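Local coordinates for methanol--corrinoid protein (Methanosarcina barkeri, PDB 2I2X) that carries a corrinoid prosthetic group that takes the methyl group of methanol and passes it on toward coenzyme M in methanogenesis, at residues E27-E32 and I85-E90. Residues are numbered along the deposited sequence; the frame is centred on the assembly and turned at random.
Sequences EEAAEE and IRLYDE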
loop_
_atom_site.group_PDB
_atom_site.type_symbol
_atom_site.label_atom_id
_atom_site.label_comp_id
_atom_site.label_asym_id
_atom_site.label_seq_id
_atom_site.Cartn_x
_atom_site.Cartn_y
_atom_site.Cartn_z
ATOM N N GLU B 27 31.133 -28.402 -3.319
ATOM C CA GLU B 27 32.128 -29.342 -3.824
ATOM C C GLU B 27 31.925 -30.747 -3.241
ATOM O O GLU B 27 31.646 -31.669 -3.989
ATOM C CB GLU B 27 33.549 -28.818 -3.604
ATOM C CG GLU B 27 33.912 -27.583 -4.463
ATOM C CD GLU B 27 33.275 -26.256 -3.981
ATOM O OE1 GLU B 27 33.159 -26.023 -2.754
ATOM O OE2 GLU B 27 32.889 -25.440 -4.843
ATOM N N GLU B 28 32.014 -30.900 -1.921
ATOM C CA GLU B 28 31.787 -32.197 -1.259
ATOM C C GLU B 28 30.423 -32.833 -1.527
ATOM O O GLU B 28 30.300 -34.056 -1.523
ATOM C CB GLU B 28 31.946 -32.080 0.251
ATOM C CG GLU B 28 33.226 -31.437 0.700
ATOM C CD GLU B 28 33.176 -31.009 2.154
ATOM O OE1 GLU B 28 32.052 -30.848 2.708
ATOM O OE2 GLU B 28 34.267 -30.831 2.741
ATOM N N ALA B 29 29.402 -32.006 -1.728
ATOM C CA ALA B 29 28.041 -32.502 -1.942
ATOM C C ALA B 29 27.857 -33.099 -3.342
ATOM O O ALA B 29 27.175 -34.111 -3.490
ATOM C CB ALA B 29 27.025 -31.403 -1.676
ATOM N N ALA B 30 28.453 -32.462 -4.356
ATOM C CA ALA B 30 28.506 -33.018 -5.721
ATOM C C ALA B 30 29.297 -34.334 -5.746
ATOM O O ALA B 30 28.886 -35.296 -6.389
ATOM C CB ALA B 30 29.107 -32.015 -6.704
ATOM N N GLU B 31 30.417 -34.347 -5.023
ATOM C CA GLU B 31 31.257 -35.524 -4.823
ATOM C C GLU B 31 30.440 -36.763 -4.451
ATOM O O GLU B 31 30.503 -37.767 -5.146
ATOM C CB GLU B 31 32.338 -35.229 -3.772
ATOM C CG GLU B 31 33.582 -36.102 -3.850
ATOM C CD GLU B 31 34.224 -36.157 -5.248
ATOM O OE1 GLU B 31 34.330 -35.115 -5.953
ATOM O OE2 GLU B 31 34.632 -37.275 -5.630
ATOM N N GLU B 32 29.662 -36.676 -3.375
ATOM C CA GLU B 32 28.731 -37.740 -2.977
ATOM C C GLU B 32 27.809 -38.260 -4.105
ATOM O O GLU B 32 27.383 -39.413 -4.068
ATOM C CB GLU B 32 27.850 -37.262 -1.819
ATOM C CG GLU B 32 28.558 -37.008 -0.504
ATOM C CD GLU B 32 27.569 -36.843 0.641
ATOM O OE1 GLU B 32 26.367 -36.629 0.351
ATOM O OE2 GLU B 32 27.983 -36.928 1.825
ATOM N N ILE B 85 21.143 -30.216 -11.095
ATOM C CA ILE B 85 19.731 -29.922 -10.805
ATOM C C ILE B 85 19.303 -30.353 -9.396
ATOM O O ILE B 85 18.500 -29.663 -8.747
ATOM C CB ILE B 85 18.815 -30.588 -11.850
ATOM C CG1 ILE B 85 19.141 -30.043 -13.237
ATOM C CG2 ILE B 85 17.323 -30.383 -11.530
ATOM C CD1 ILE B 85 19.214 -31.157 -14.278
ATOM N N ARG B 86 19.824 -31.485 -8.924
ATOM C CA ARG B 86 19.502 -31.964 -7.581
ATOM C C ARG B 86 19.998 -30.945 -6.536
ATOM O O ARG B 86 19.248 -30.523 -5.647
ATOM C CB ARG B 86 20.101 -33.353 -7.356
ATOM C CG ARG B 86 20.148 -33.831 -5.906
ATOM C CD ARG B 86 19.149 -34.952 -5.603
ATOM N NE ARG B 86 19.594 -35.739 -4.447
ATOM C CZ ARG B 86 20.208 -36.919 -4.518
ATOM N NH1 ARG B 86 20.440 -37.492 -5.693
ATOM N NH2 ARG B 86 20.585 -37.535 -3.410
ATOM N N LEU B 87 21.256 -30.542 -6.677
ATOM C CA LEU B 87 21.860 -29.573 -5.786
ATOM C C LEU B 87 21.211 -28.195 -5.877
ATOM O O LEU B 87 21.020 -27.540 -4.856
ATOM C CB LEU B 87 23.364 -29.497 -6.012
ATOM C CG LEU B 87 24.089 -30.818 -5.765
ATOM C CD1 LEU B 87 25.546 -30.692 -6.174
ATOM C CD2 LEU B 87 23.948 -31.311 -4.319
ATOM N N TYR B 88 20.859 -27.760 -7.082
ATOM C CA TYR B 88 20.063 -26.553 -7.229
ATOM C C TYR B 88 18.751 -26.673 -6.452
ATOM O O TYR B 88 18.410 -25.772 -5.673
ATOM C CB TYR B 88 19.800 -26.250 -8.694
ATOM C CG TYR B 88 19.006 -24.990 -8.934
ATOM C CD1 TYR B 88 19.446 -23.756 -8.443
ATOM C CD2 TYR B 88 17.813 -25.022 -9.655
ATOM C CE1 TYR B 88 18.716 -22.596 -8.658
ATOM C CE2 TYR B 88 17.070 -23.853 -9.876
ATOM C CZ TYR B 88 17.530 -22.651 -9.377
ATOM O OH TYR B 88 16.817 -21.508 -9.592
ATOM N N ASP B 89 18.031 -27.781 -6.650
ATOM C CA ASP B 89 16.768 -28.060 -5.923
ATOM C C ASP B 89 16.927 -28.069 -4.415
ATOM O O ASP B 89 16.098 -27.518 -3.705
ATOM C CB ASP B 89 16.135 -29.387 -6.363
ATOM C CG ASP B 89 15.318 -29.254 -7.626
ATOM O OD1 ASP B 89 14.805 -28.152 -7.939
ATOM O OD2 ASP B 89 15.185 -30.271 -8.327
ATOM N N GLU B 90 17.991 -28.704 -3.936
ATOM C CA GLU B 90 18.308 -28.722 -2.515
ATOM C C GLU B 90 18.852 -27.381 -2.029
ATOM O O GLU B 90 19.065 -27.197 -0.843
ATOM C CB GLU B 90 19.310 -29.830 -2.214
ATOM C CG GLU B 90 18.735 -31.230 -2.334
ATOM C CD GLU B 90 19.772 -32.299 -2.103
ATOM O OE1 GLU B 90 20.810 -31.996 -1.456
ATOM O OE2 GLU B 90 19.544 -33.444 -2.566
#
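Leu87 reaches across to Ala29 and Ala30 in the helical part of this corrinoid protein, the B12-binding N-terminal helix bundle, and illustrates how one branched side chain can join two helices when the facing residues are small. Helix 26-33 presents the two alanines; helix 72-89 supplies the leucine, and the closest CA atoms, those of Ala30 and Leu87, are 7.5 Å apart. From CB, which heads toward the other helix, the leucine chain continues to CG, set anti to its own carbonyl carbon (chi1 -60°), and there it forks. With chi2 at 173°, CD1 prolongs the extended line from CA through CB and CG and so comes over Ala30, 3.8 Å from the CB of that residue and equally near its CA; this methyl rests on backbone as well as side chain. No hydrogen bond links the segments; the join is wholly apolar and buried. Phe48 of helix 41-48 touches both Ala30 and Leu87, while Leu33, Val92 and Ile93 add to the surroundings of the leucine. Within 85-90, Arg86 NE donates to Glu90 OE2 at 3.0 Å, a salt bridge between residues four apart that meets the carboxylate oxygen nearly along its C-O axis. The fork's second branch finishes the contact, with Leu87 CD2 lying 4.1 Å from Ala29 CB.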